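Local coordinates for protein TRAP dicarboxylate transporter-DctP subunit (Rhodobacter sphaeroides, PDB 4PE3) that probably captures a small organic acid or related solute in the periplasm and hands it to a TRAP-type membrane transporter, at residues N45-V51 / I269-Q274; I74-T80 / L88-T94; R102-F106 / L138-Y142; R34-P40 / M69-V75; V149-G153 / Q274-L278. All coordinates share one frame; numbering follows the deposited sequence. Where two conformers were deposited one is given.

Four of the five contacts gather round the five-stranded sheet of one lobe. Interactions 2 and 4 adjoin at its 65-69 side, share Ile74 and Val75, and join the loop after strand 65-69 to neighbouring strands; interaction 4 does so chiefly through backbone and amide bonds, interaction 2 through branched aliphatics plus a histidine-threonine pair. Interactions 1 and 5 both use helix 257-291 and share Gln274. Ser37 of interaction 4 is hydrogen-bonded to Gln49 of interaction 1. Interaction 3 lies farther off, about 25 Å from interaction 1 centre to centre, and only brushes interaction 2; it is buried, aliphatic and aromatic with a cation-pi pair at its rim, while the other four are partly buried.

Interaction 1. Residues N45-V51 / I269-Q274; sequences NFELQHV and IFQQTQ
Phe270 pushes its ring against the backbone of helix 44-59. Its CG lies anti to the backbone N (chi1 152°), which carries CE1 to 3.6 Å from Gln49 CA and CD1 to 3.4 Å from Leu48 O. The extended Gln49 chain runs beside this ring in the same direction, CG 3.6 Å from Phe270 CZ, its amide nearly perpendicular to the ring; beyond it, Gln49 OE1 is hydrogen-bonded to Ser37. One turn on, Gln274 stretches out to give NE2 to Asn45 OD1 at 2.9 Å. The bond is bent at its hydrogen, and the donor also stands above the carbonyl plane of Asn45; the two amides are 67° apart. Water 1 accepts from both Gln274 NE2 and Gln49 NE2, tying the amides together. Val51 CG1 rests 3.8 Å from Phe270 CA, while Leu48 CD1 lies against Gln274 CG. The axes run at 140°, a roughly antiparallel helix pair in which the long helix 257-291 packs on the first helix of the solute-binding fold.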
# COMPACT_ATOMS: atom_id res chain seq x y z
N ASN A 45 10.82 6.11 4.46
CA ASN A 45 10.21 4.87 4.91
C ASN A 45 11.29 3.91 5.42
O ASN A 45 11.06 3.21 6.39
CB ASN A 45 9.35 4.28 3.79
CG ASN A 45 8.10 5.11 3.55
OD1 ASN A 45 7.40 5.47 4.49
ND2 ASN A 45 7.86 5.45 2.30
N PHE A 46 12.45 3.89 4.78
CA PHE A 46 13.58 3.16 5.34
C PHE A 46 13.85 3.62 6.76
O PHE A 46 14.03 2.83 7.68
CB PHE A 46 14.84 3.34 4.49
CG PHE A 46 15.98 2.52 5.00
CD1 PHE A 46 16.08 1.17 4.69
CD2 PHE A 46 16.94 3.09 5.82
CE1 PHE A 46 17.11 0.40 5.17
CE2 PHE A 46 17.99 2.33 6.31
CZ PHE A 46 18.07 0.97 5.98
N GLU A 47 13.93 4.94 6.95
CA GLU A 47 14.17 5.45 8.30
C GLU A 47 13.12 5.03 9.32
O GLU A 47 13.45 4.69 10.47
CB GLU A 47 14.31 6.97 8.26
CG GLU A 47 15.62 7.43 7.67
CD GLU A 47 16.77 6.94 8.50
OE1 GLU A 47 16.76 7.15 9.73
OE2 GLU A 47 17.63 6.29 7.93
N LEU A 48 11.87 5.03 8.91
CA LEU A 48 10.79 4.59 9.79
C LEU A 48 10.92 3.11 10.13
O LEU A 48 10.53 2.68 11.23
CB LEU A 48 9.41 4.90 9.17
CG LEU A 48 8.96 6.36 9.26
CD1 LEU A 48 7.83 6.71 8.26
CD2 LEU A 48 8.51 6.68 10.66
N GLN A 49 11.48 2.34 9.21
CA GLN A 49 11.66 0.91 9.45
C GLN A 49 12.65 0.63 10.58
O GLN A 49 12.62 -0.46 11.17
CB GLN A 49 12.05 0.21 8.15
CG GLN A 49 10.91 0.15 7.17
CD GLN A 49 11.34 -0.15 5.77
OE1 GLN A 49 12.47 -0.56 5.53
NE2 GLN A 49 10.46 0.07 4.82
N HIS A 50 13.52 1.59 10.91
CA HIS A 50 14.39 1.42 12.07
C HIS A 50 13.54 1.16 13.34
O HIS A 50 14.02 0.55 14.29
CB HIS A 50 15.24 2.64 12.39
CG HIS A 50 16.36 2.93 11.44
ND1 HIS A 50 17.37 2.03 11.13
CD2 HIS A 50 16.69 4.08 10.83
CE1 HIS A 50 18.25 2.63 10.34
NE2 HIS A 50 17.85 3.87 10.13
N VAL A 51 12.32 1.68 13.38
CA VAL A 51 11.45 1.47 14.54
C VAL A 51 11.21 -0.02 14.79
O VAL A 51 11.21 -0.45 15.93
CB VAL A 51 10.12 2.25 14.42
CG1 VAL A 51 9.20 1.97 15.59
CG2 VAL A 51 10.42 3.74 14.33
N ILE A 269 4.10 -1.72 16.44
CA ILE A 269 4.56 -0.39 16.81
C ILE A 269 5.15 0.33 15.60
O ILE A 269 4.85 1.50 15.36
CB ILE A 269 5.58 -0.44 17.96
CG1 ILE A 269 4.90 -0.90 19.25
CG2 ILE A 269 6.22 0.93 18.17
CD1 ILE A 269 5.90 -1.35 20.32
N PHE A 270 5.98 -0.36 14.83
CA PHE A 270 6.51 0.21 13.59
C PHE A 270 5.35 0.63 12.67
O PHE A 270 5.33 1.75 12.16
CB PHE A 270 7.45 -0.80 12.90
CG PHE A 270 7.52 -0.66 11.41
CD1 PHE A 270 7.97 0.51 10.81
CD2 PHE A 270 7.13 -1.71 10.60
CE1 PHE A 270 8.03 0.62 9.45
CE2 PHE A 270 7.18 -1.60 9.23
CZ PHE A 270 7.62 -0.43 8.64
N GLN A 271 4.40 -0.28 12.48
CA GLN A 271 3.27 -0.02 11.60
C GLN A 271 2.55 1.26 12.02
O GLN A 271 2.27 2.13 11.18
CB GLN A 271 2.33 -1.22 11.65
CG GLN A 271 0.98 -1.02 10.98
CD GLN A 271 -0.05 -1.92 11.59
OE1 GLN A 271 -0.84 -1.49 12.42
NE2 GLN A 271 -0.03 -3.19 11.21
N GLN A 272 2.24 1.38 13.30
CA GLN A 272 1.48 2.53 13.79
C GLN A 272 2.27 3.83 13.73
O GLN A 272 1.74 4.89 13.41
CB GLN A 272 0.98 2.25 15.21
CG GLN A 272 -0.10 1.17 15.25
CD GLN A 272 -1.38 1.64 14.59
OE1 GLN A 272 -1.94 2.67 14.97
NE2 GLN A 272 -1.82 0.92 13.54
N THR A 273 3.56 3.75 14.03
CA THR A 273 4.42 4.93 13.97
C THR A 273 4.49 5.43 12.54
O THR A 273 4.46 6.65 12.29
CB THR A 273 5.83 4.62 14.49
OG1 THR A 273 5.73 4.17 15.85
CG2 THR A 273 6.75 5.85 14.41
N GLN A 274 4.62 4.51 11.59
CA GLN A 274 4.67 4.85 10.18
C GLN A 274 3.35 5.50 9.74
O GLN A 274 3.34 6.57 9.14
CB GLN A 274 4.98 3.64 9.32
CG GLN A 274 4.94 3.91 7.83
CD GLN A 274 5.62 2.82 7.03
OE1 GLN A 274 5.32 1.65 7.19
NE2 GLN A 274 6.54 3.21 6.14
O HOH W 1 7.63 0.87 4.56

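Interaction 2. Residues I74-T80 / L88-T94; sequences IVDYKET and LIDGHIT
Thr80 OG1 and His92 ND1 meet at 2.7 Å in a hydrogen bond that either could donate, with the hydroxyl at the imidazole edge, near its plane. The pair joins the start of helix 80-86 to strand 91-95, within the strand-helix-strand layout of this alpha/beta lobe. A chi1 of 50° sets the threonine hydroxyl between its backbone N and carbonyl carbon and leaves CG2 for Ile89 CD1, 3.9 Å away. Beside this polar pair, toward Leu88, lies an aliphatic patch. Ile74 CB sits 3.6 Å from Ile89 CG2, the side chains sliding past each other in opposite directions. Leu88, at the exposed rim, makes two tight contacts: CG 3.5 Å from Ile74 CG2 and CD2 equally close to Val75 CG1. In the next shell, Thr94 CG2 lies over the centre of one imidazole face, and the other ring nitrogen, His92 NE2, bonds to Glu244, so both nitrogens have partners and the ring's rotation is fixed. On the loop side, an Asx turn at Asp76 and a type I turn through Glu79 lead the chain into the helix. Water 2 lies 2.7 Å from both Thr80 OG1 and Thr94 OG1 and unusually close to Tyr77 O.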
# COMPACT_ATOMS: atom_id res chain seq x y z
N ILE A 74 21.97 -7.43 -0.26
CA ILE A 74 22.36 -8.82 -0.32
C ILE A 74 21.83 -9.46 -1.58
O ILE A 74 22.55 -10.23 -2.22
CB ILE A 74 21.88 -9.59 0.92
CG1 ILE A 74 22.37 -8.92 2.20
CG2 ILE A 74 22.38 -11.03 0.88
CD1 ILE A 74 23.90 -8.97 2.36
N VAL A 75 20.59 -9.15 -1.96
CA VAL A 75 20.02 -9.72 -3.17
C VAL A 75 19.05 -8.77 -3.85
O VAL A 75 18.65 -7.76 -3.28
CB VAL A 75 19.24 -11.01 -2.88
CG1 VAL A 75 20.20 -12.15 -2.58
CG2 VAL A 75 18.25 -10.79 -1.74
N ASP A 76 18.70 -9.10 -5.09
CA ASP A 76 17.73 -8.34 -5.86
C ASP A 76 16.40 -8.25 -5.10
O ASP A 76 16.00 -9.20 -4.42
CB ASP A 76 17.52 -9.06 -7.20
CG ASP A 76 16.61 -8.31 -8.13
OD1 ASP A 76 15.38 -8.58 -8.11
OD2 ASP A 76 17.12 -7.46 -8.88
N TYR A 77 15.71 -7.12 -5.21
CA TYR A 77 14.45 -6.90 -4.48
C TYR A 77 13.32 -7.92 -4.78
O TYR A 77 12.43 -8.12 -3.95
CB TYR A 77 13.94 -5.47 -4.71
CG TYR A 77 13.36 -5.21 -6.09
CD1 TYR A 77 14.18 -5.03 -7.19
CD2 TYR A 77 11.99 -5.15 -6.28
CE1 TYR A 77 13.65 -4.80 -8.44
CE2 TYR A 77 11.45 -4.92 -7.52
CZ TYR A 77 12.28 -4.74 -8.60
OH TYR A 77 11.75 -4.51 -9.85
N LYS A 78 13.35 -8.57 -5.94
CA LYS A 78 12.34 -9.56 -6.28
C LYS A 78 12.71 -10.95 -5.78
O LYS A 78 11.90 -11.87 -5.84
CB LYS A 78 12.11 -9.61 -7.79
CG LYS A 78 11.40 -8.39 -8.34
CD LYS A 78 10.47 -8.77 -9.48
CE LYS A 78 9.74 -7.57 -10.03
NZ LYS A 78 9.27 -7.84 -11.42
N GLU A 79 13.92 -11.09 -5.26
CA GLU A 79 14.42 -12.42 -4.88
C GLU A 79 14.61 -12.55 -3.38
O GLU A 79 15.20 -13.52 -2.91
CB GLU A 79 15.73 -12.72 -5.60
CG GLU A 79 15.62 -12.71 -7.12
CD GLU A 79 14.35 -13.38 -7.64
OE1 GLU A 79 14.04 -14.51 -7.18
OE2 GLU A 79 13.68 -12.79 -8.50
N THR A 80 14.10 -11.59 -2.61
CA THR A 80 14.22 -11.72 -1.17
C THR A 80 13.55 -13.00 -0.63
O THR A 80 14.08 -13.58 0.31
CB THR A 80 13.78 -10.47 -0.41
OG1 THR A 80 12.49 -10.03 -0.86
CG2 THR A 80 14.77 -9.32 -0.60
N LEU A 88 20.28 -16.80 3.42
CA LEU A 88 21.19 -15.73 3.01
C LEU A 88 20.82 -14.39 3.68
O LEU A 88 21.69 -13.59 4.04
CB LEU A 88 21.16 -15.62 1.49
CG LEU A 88 21.98 -14.48 0.88
CD1 LEU A 88 23.44 -14.58 1.31
CD2 LEU A 88 21.86 -14.52 -0.64
N ILE A 89 19.53 -14.14 3.81
CA ILE A 89 19.02 -13.11 4.72
C ILE A 89 17.93 -13.81 5.54
O ILE A 89 17.60 -14.97 5.26
CB ILE A 89 18.43 -11.90 3.97
CG1 ILE A 89 17.28 -12.32 3.05
CG2 ILE A 89 19.51 -11.17 3.16
CD1 ILE A 89 16.63 -11.13 2.36
N ASP A 90 17.42 -13.16 6.57
CA ASP A 90 16.43 -13.76 7.46
C ASP A 90 15.01 -13.22 7.31
O ASP A 90 14.06 -13.88 7.73
CB ASP A 90 16.87 -13.59 8.91
CG ASP A 90 18.20 -14.24 9.17
OD1 ASP A 90 18.36 -15.45 8.91
OD2 ASP A 90 19.13 -13.53 9.62
N GLY A 91 14.85 -12.05 6.72
CA GLY A 91 13.52 -11.52 6.48
C GLY A 91 13.57 -10.37 5.50
O GLY A 91 14.64 -10.01 4.97
N HIS A 92 12.40 -9.80 5.24
CA HIS A 92 12.29 -8.59 4.42
C HIS A 92 11.18 -7.69 4.88
O HIS A 92 10.25 -8.11 5.60
CB HIS A 92 12.18 -8.91 2.92
CG HIS A 92 10.96 -9.69 2.50
ND1 HIS A 92 10.92 -10.36 1.30
CD2 HIS A 92 9.74 -9.83 3.06
CE1 HIS A 92 9.73 -10.93 1.16
NE2 HIS A 92 9.01 -10.63 2.22
N ILE A 93 11.30 -6.43 4.48
CA ILE A 93 10.23 -5.45 4.62
C ILE A 93 10.07 -4.94 3.21
O ILE A 93 10.92 -4.17 2.73
CB ILE A 93 10.58 -4.31 5.60
CG1 ILE A 93 10.96 -4.86 6.98
CG2 ILE A 93 9.40 -3.35 5.69
CD1 ILE A 93 11.33 -3.81 8.00
N THR A 94 9.03 -5.37 2.50
CA THR A 94 9.00 -5.15 1.06
C THR A 94 7.59 -5.05 0.48
O THR A 94 6.61 -5.36 1.13
CB THR A 94 9.80 -6.26 0.33
OG1 THR A 94 10.07 -5.83 -1.01
CG2 THR A 94 9.02 -7.57 0.31
O HOH W 2 12.19 -7.40 -1.57

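Interaction 3. Residues R102-F106 / L138-Y142; sequences RDPAF and LINPY
Arg102 travels along Tyr142 in the opposite direction to the tyrosine side chain, beginning over the phenol end. Its CB is 3.7 Å and its CG 4.1 Å from Tyr142 OH. With CG beside the backbone N (chi1 -59°) and the chain extended from there to NE, CD moves on to 3.8 Å from Tyr142 CZ. The guanidinium then stands steeply on the ring, 76° from its plane, and presents an edge: NH1 lies over the face, 3.2 Å from Tyr142 CD1. This is a cation-pi contact, with Arg102 CZ 4.5 Å from the ring centroid and 12° off its normal. NH2 makes a long, weak ion pair with Asp82. The contact brings the start of helix 104-110 against the last part of helix 131-139 and the 3-10 turn 140-142, just ahead of strand 144-150. Asp103 is the N-cap of helix 104-110, its OD1 using the anti lone pair to accept from Ala105 N. Beside the tyrosine, toward its CE2, Phe106 takes Leu138 CD2 over one face and meets Ile139 CG2 at its edge, 3.8 Å from CE1. Phe106 CZ comes within 4.0 Å of Tyr142 CE2. Met325 of helix 324-339 touches both Ala105 and Leu138.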
# COMPACT_ATOMS: atom_id res chain seq x y z
N ARG A 102 4.59 -14.32 -9.49
CA ARG A 102 4.44 -15.66 -8.93
C ARG A 102 3.01 -16.13 -8.95
O ARG A 102 2.75 -17.31 -9.17
CB ARG A 102 4.95 -15.70 -7.48
CG ARG A 102 6.39 -15.30 -7.33
CD ARG A 102 6.89 -15.53 -5.91
NE ARG A 102 8.28 -15.10 -5.78
CZ ARG A 102 9.16 -15.63 -4.94
NH1 ARG A 102 8.82 -16.62 -4.13
NH2 ARG A 102 10.40 -15.15 -4.92
N ASP A 103 2.10 -15.21 -8.65
CA ASP A 103 0.67 -15.50 -8.62
C ASP A 103 -0.07 -14.19 -8.64
O ASP A 103 0.27 -13.28 -7.88
CB ASP A 103 0.30 -16.28 -7.35
CG ASP A 103 -1.09 -16.88 -7.43
OD1 ASP A 103 -2.09 -16.14 -7.50
OD2 ASP A 103 -1.20 -18.12 -7.39
N PRO A 104 -1.10 -14.06 -9.50
CA PRO A 104 -1.79 -12.76 -9.52
C PRO A 104 -2.39 -12.36 -8.18
O PRO A 104 -2.70 -11.19 -7.95
CB PRO A 104 -2.89 -12.93 -10.57
CG PRO A 104 -2.67 -14.27 -11.22
CD PRO A 104 -1.69 -15.06 -10.40
N ALA A 105 -2.59 -13.32 -7.28
CA ALA A 105 -3.09 -13.02 -5.95
C ALA A 105 -2.22 -12.00 -5.23
O ALA A 105 -2.70 -11.21 -4.43
CB ALA A 105 -3.19 -14.29 -5.11
N PHE A 106 -0.91 -12.06 -5.49
CA PHE A 106 0.01 -11.14 -4.84
C PHE A 106 -0.31 -9.70 -5.21
O PHE A 106 -0.29 -8.82 -4.34
CB PHE A 106 1.47 -11.49 -5.17
CG PHE A 106 2.01 -12.70 -4.43
CD1 PHE A 106 2.34 -12.60 -3.09
CD2 PHE A 106 2.17 -13.92 -5.07
CE1 PHE A 106 2.83 -13.70 -2.40
CE2 PHE A 106 2.67 -15.01 -4.39
CZ PHE A 106 3.00 -14.89 -3.05
N LEU A 138 -0.12 -17.61 1.16
CA LEU A 138 0.64 -17.25 -0.01
C LEU A 138 2.13 -17.47 0.17
O LEU A 138 2.80 -17.87 -0.77
CB LEU A 138 0.39 -15.77 -0.38
CG LEU A 138 -0.94 -15.51 -1.07
CD1 LEU A 138 -1.19 -14.02 -1.18
CD2 LEU A 138 -0.94 -16.14 -2.44
N ILE A 139 2.65 -17.19 1.35
CA ILE A 139 4.10 -17.17 1.50
C ILE A 139 4.72 -18.30 2.31
O ILE A 139 5.92 -18.55 2.18
CB ILE A 139 4.66 -15.79 1.95
CG1 ILE A 139 4.41 -15.49 3.43
CG2 ILE A 139 4.04 -14.69 1.09
CD1 ILE A 139 5.03 -14.19 3.92
N ASN A 140 3.93 -19.05 3.09
CA ASN A 140 4.44 -20.28 3.71
C ASN A 140 4.99 -21.23 2.65
O ASN A 140 6.01 -21.88 2.87
CB ASN A 140 3.39 -21.00 4.54
CG ASN A 140 2.99 -20.26 5.82
OD1 ASN A 140 2.01 -20.66 6.46
ND2 ASN A 140 3.70 -19.20 6.19
N PRO A 141 4.34 -21.33 1.48
CA PRO A 141 4.89 -22.22 0.45
C PRO A 141 6.27 -21.80 -0.08
O PRO A 141 6.94 -22.60 -0.75
CB PRO A 141 3.84 -22.14 -0.67
CG PRO A 141 2.57 -21.87 0.05
CD PRO A 141 2.97 -20.89 1.13
N TYR A 142 6.70 -20.59 0.26
CA TYR A 142 8.03 -20.10 -0.07
C TYR A 142 8.97 -20.12 1.12
O TYR A 142 10.10 -19.65 1.01
CB TYR A 142 7.91 -18.69 -0.64
CG TYR A 142 7.21 -18.72 -1.96
CD1 TYR A 142 7.76 -19.41 -3.03
CD2 TYR A 142 5.99 -18.13 -2.13
CE1 TYR A 142 7.13 -19.46 -4.24
CE2 TYR A 142 5.34 -18.17 -3.33
CZ TYR A 142 5.91 -18.84 -4.39
OH TYR A 142 5.25 -18.89 -5.59

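Interaction 4. Residues R34-P40 / M69-V75; sequences RFQSSDP and MPVGTIV
Edge strand 65-69 and its parallel neighbour 32-37 in the five-stranded sheet meet here and run on into their loops. Gln36 and Met69, a selenomethionine, are the bridge pair; Met69 N gives to Phe35 O and Ser37 N to Met69 O, the second almost straight, the first more bent at its hydrogen. Past the strand ends Val71 N still reaches Asp39 O at 2.9 Å, from above that carbonyl's plane. Gln36 adds a side-chain grip. Its CG is anti to the backbone N (chi1 -168°) and the chain stays extended, so the amide arrives inside the loop. OE1 accepts from Ile74 N at 2.9 Å and from Val75 N at 3.3 Å, the latter in the carbonyl plane on a lone pair. NE2 donates to Val75 O, which lies in the Gln36 amide plane. Three bonds to loop backbone thus fix the amide's rotation and hold the loop that leaves strand 65-69 for helix 80-86; strands 32-37 and 65-69, joined through helix 44-59, form a beta-alpha-beta unit. A type II turn from Pro70 to Thr73 shapes the loop. In the conformer given, Met69 SE lies over one face of the Arg34 guanidinium, and Ile74 CD1 approaches Arg34 NH2 at 3.5 Å.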
# COMPACT_ATOMS: atom_id res chain seq x y z
N ARG A 34 18.86 -10.68 9.94
CA ARG A 34 19.10 -9.66 8.92
C ARG A 34 17.88 -9.54 7.99
O ARG A 34 17.47 -10.54 7.38
CB ARG A 34 20.34 -10.03 8.12
CG ARG A 34 21.42 -10.68 8.97
CD ARG A 34 22.39 -11.46 8.12
NE ARG A 34 23.33 -10.57 7.44
CZ ARG A 34 23.70 -10.68 6.17
NH1 ARG A 34 23.21 -11.63 5.38
NH2 ARG A 34 24.58 -9.81 5.68
N PHE A 35 17.31 -8.34 7.93
CA PHE A 35 16.16 -8.05 7.09
C PHE A 35 16.53 -7.09 5.99
O PHE A 35 17.19 -6.09 6.25
CB PHE A 35 15.08 -7.39 7.92
CG PHE A 35 14.19 -8.33 8.64
CD1 PHE A 35 14.69 -9.20 9.59
CD2 PHE A 35 12.83 -8.34 8.38
CE1 PHE A 35 13.85 -10.06 10.26
CE2 PHE A 35 11.99 -9.20 9.05
CZ PHE A 35 12.51 -10.07 9.98
N GLN A 36 16.14 -7.36 4.76
CA GLN A 36 16.36 -6.44 3.67
C GLN A 36 15.09 -5.66 3.34
O GLN A 36 14.00 -6.24 3.23
CB GLN A 36 16.85 -7.15 2.44
CG GLN A 36 17.34 -6.17 1.41
CD GLN A 36 17.97 -6.80 0.22
OE1 GLN A 36 19.11 -7.29 0.29
NE2 GLN A 36 17.24 -6.83 -0.89
N SER A 37 15.22 -4.35 3.21
CA SER A 37 14.12 -3.44 2.88
C SER A 37 13.98 -3.35 1.38
O SER A 37 14.91 -3.64 0.64
CB SER A 37 14.48 -2.06 3.44
OG SER A 37 13.43 -1.14 3.17
N SER A 38 12.81 -2.92 0.92
CA SER A 38 12.65 -2.50 -0.48
C SER A 38 13.05 -1.03 -0.71
O SER A 38 13.05 -0.55 -1.84
CB SER A 38 11.20 -2.73 -0.93
OG SER A 38 10.33 -2.05 -0.06
N ASP A 39 13.37 -0.31 0.36
CA ASP A 39 13.74 1.09 0.25
C ASP A 39 15.24 1.29 0.44
O ASP A 39 15.92 0.48 1.10
CB ASP A 39 12.97 1.90 1.27
CG ASP A 39 11.48 1.86 1.03
OD1 ASP A 39 11.06 2.12 -0.11
OD2 ASP A 39 10.71 1.55 1.96
N PRO A 40 15.78 2.36 -0.14
CA PRO A 40 17.20 2.66 0.03
C PRO A 40 17.47 3.46 1.30
O PRO A 40 16.56 4.07 1.85
CB PRO A 40 17.50 3.53 -1.20
CG PRO A 40 16.21 4.25 -1.45
CD PRO A 40 15.13 3.27 -1.10
N MSE A 69 18.77 -3.71 6.33
CA MSE A 69 19.67 -3.46 5.22
C MSE A 69 18.90 -2.85 4.05
O MSE A 69 17.84 -3.32 3.70
CB MSE A 69 20.32 -4.77 4.79
CG MSE A 69 21.13 -5.44 5.90
SE MSE A 69 21.69 -7.26 5.47
CE MSE A 69 19.97 -8.00 4.94
N PRO A 70 19.44 -1.79 3.43
CA PRO A 70 18.72 -1.18 2.31
C PRO A 70 18.52 -2.14 1.14
O PRO A 70 19.21 -3.16 1.01
CB PRO A 70 19.61 -0.01 1.89
CG PRO A 70 20.60 0.15 2.95
CD PRO A 70 20.70 -1.10 3.74
N VAL A 71 17.56 -1.81 0.29
CA VAL A 71 17.26 -2.62 -0.89
C VAL A 71 18.52 -2.92 -1.69
O VAL A 71 19.35 -2.05 -1.91
CB VAL A 71 16.20 -1.91 -1.76
CG1 VAL A 71 16.75 -0.59 -2.28
CG2 VAL A 71 15.73 -2.84 -2.88
N GLY A 72 18.63 -4.18 -2.12
CA GLY A 72 19.70 -4.62 -2.98
C GLY A 72 21.01 -4.92 -2.29
O GLY A 72 22.00 -5.21 -2.97
N THR A 73 21.05 -4.83 -0.96
CA THR A 73 22.31 -5.06 -0.25
C THR A 73 22.84 -6.45 -0.47
O THR A 73 24.00 -6.63 -0.80
CB THR A 73 22.15 -4.92 1.27
OG1 THR A 73 21.87 -3.57 1.58
CG2 THR A 73 23.42 -5.34 1.98
N ILE A 74 21.97 -7.43 -0.26
CA ILE A 74 22.36 -8.82 -0.32
C ILE A 74 21.83 -9.46 -1.58
O ILE A 74 22.55 -10.23 -2.22
CB ILE A 74 21.88 -9.59 0.92
CG1 ILE A 74 22.37 -8.92 2.20
CG2 ILE A 74 22.38 -11.03 0.88
CD1 ILE A 74 23.90 -8.97 2.36
N VAL A 75 20.59 -9.15 -1.96
CA VAL A 75 20.02 -9.72 -3.17
C VAL A 75 19.05 -8.77 -3.85
O VAL A 75 18.65 -7.76 -3.28
CB VAL A 75 19.24 -11.01 -2.88
CG1 VAL A 75 20.20 -12.15 -2.58
CG2 VAL A 75 18.25 -10.79 -1.74

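Interaction 5. Residues V149-G153 / Q274-L278; sequences VSTPG and QIDTL
Gln274 OE1 takes a hydrogen bond from water 3 at 2.6 Å, and the same water is hydrogen-bonded to Ser150 OG at 2.7 Å, so one molecule links the helix to the end of strand 144-150. Ser150 OG also bonds to Val243 O on the neighbouring strand, and Gln274 NE2 donates to Asn45, so each side chain has a further polar partner. Ser150 CB sits 3.3 Å from Gln274 OE1. Past the strand, the Thr151 carbonyl oxygen lies against the Gln274 amide without hydrogen-bonding to it; Thr151 O is 3.1 Å from Gln274 CD. Leu278 rests both methyls on the loop backbone, CD1 3.4 Å from Thr151 O and CD2 equally close to Pro152 O. Thr151 turns OG1 anti to its own N (chi1 -180°), where it accepts from Gly153 N at 2.9 Å in an ST turn and is also hydrogen-bonded to Pro241 O. CG2 touches Ile275 CG1, the two side chains crossing at about a right angle. The strand exit is therefore packed on helix 257-291 without a direct hydrogen bond between the segments: water carries the polar link, and the direct contact is packing, including Leu278 methyls and the Gln274 side chain against backbone carbonyls.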
# COMPACT_ATOMS: atom_id res chain seq x y z
N VAL A 149 1.76 -6.19 8.69
CA VAL A 149 1.62 -5.32 7.55
C VAL A 149 2.01 -3.88 7.90
O VAL A 149 1.92 -3.45 9.05
CB VAL A 149 0.14 -5.38 7.00
CG1 VAL A 149 -0.82 -4.62 7.91
CG2 VAL A 149 0.09 -4.87 5.61
N SER A 150 2.46 -3.16 6.88
CA SER A 150 2.65 -1.72 6.99
C SER A 150 2.30 -1.12 5.65
O SER A 150 1.85 -1.82 4.76
CB SER A 150 4.10 -1.45 7.35
OG SER A 150 4.99 -2.11 6.46
N THR A 151 2.47 0.19 5.51
CA THR A 151 2.23 0.83 4.22
C THR A 151 3.04 2.13 4.08
O THR A 151 3.26 2.83 5.04
CB THR A 151 0.72 1.13 4.06
OG1 THR A 151 0.47 1.76 2.79
CG2 THR A 151 0.25 2.03 5.16
N PRO A 152 3.44 2.45 2.85
CA PRO A 152 3.99 3.79 2.60
C PRO A 152 2.89 4.86 2.44
O PRO A 152 3.21 6.03 2.19
CB PRO A 152 4.74 3.63 1.29
CG PRO A 152 3.97 2.54 0.58
CD PRO A 152 3.56 1.59 1.66
N GLY A 153 1.63 4.46 2.56
CA GLY A 153 0.54 5.42 2.66
C GLY A 153 -0.56 5.30 1.63
O GLY A 153 -0.34 4.83 0.51
N GLN A 274 4.62 4.51 11.59
CA GLN A 274 4.67 4.85 10.18
C GLN A 274 3.35 5.50 9.74
O GLN A 274 3.34 6.57 9.14
CB GLN A 274 4.98 3.64 9.32
CG GLN A 274 4.94 3.91 7.83
CD GLN A 274 5.62 2.82 7.03
OE1 GLN A 274 5.32 1.65 7.19
NE2 GLN A 274 6.54 3.21 6.14
N ILE A 275 2.22 4.88 10.06
CA ILE A 275 0.94 5.44 9.64
C ILE A 275 0.72 6.81 10.24
O ILE A 275 0.25 7.71 9.55
CB ILE A 275 -0.20 4.46 9.94
CG1 ILE A 275 -0.15 3.36 8.88
CG2 ILE A 275 -1.55 5.17 9.97
CD1 ILE A 275 -0.44 2.04 9.40
N ASP A 276 1.06 6.99 11.51
CA ASP A 276 0.83 8.28 12.16
C ASP A 276 1.77 9.34 11.60
O ASP A 276 1.39 10.50 11.41
CB ASP A 276 0.96 8.13 13.68
CG ASP A 276 -0.12 7.26 14.30
OD1 ASP A 276 -1.13 6.97 13.62
OD2 ASP A 276 0.03 6.89 15.49
N THR A 277 3.00 8.96 11.27
CA THR A 277 3.95 9.91 10.70
C THR A 277 3.48 10.37 9.32
O THR A 277 3.48 11.56 8.99
CB THR A 277 5.36 9.29 10.60
OG1 THR A 277 5.84 9.01 11.93
CG2 THR A 277 6.35 10.21 9.92
N LEU A 278 3.03 9.44 8.50
CA LEU A 278 2.48 9.74 7.18
C LEU A 278 1.27 10.65 7.32
O LEU A 278 1.10 11.59 6.54
CB LEU A 278 2.08 8.44 6.47
CG LEU A 278 3.21 7.51 6.03
CD1 LEU A 278 2.71 6.14 5.69
CD2 LEU A 278 3.93 8.11 4.82
O HOH W 3 5.41 0.21 5.06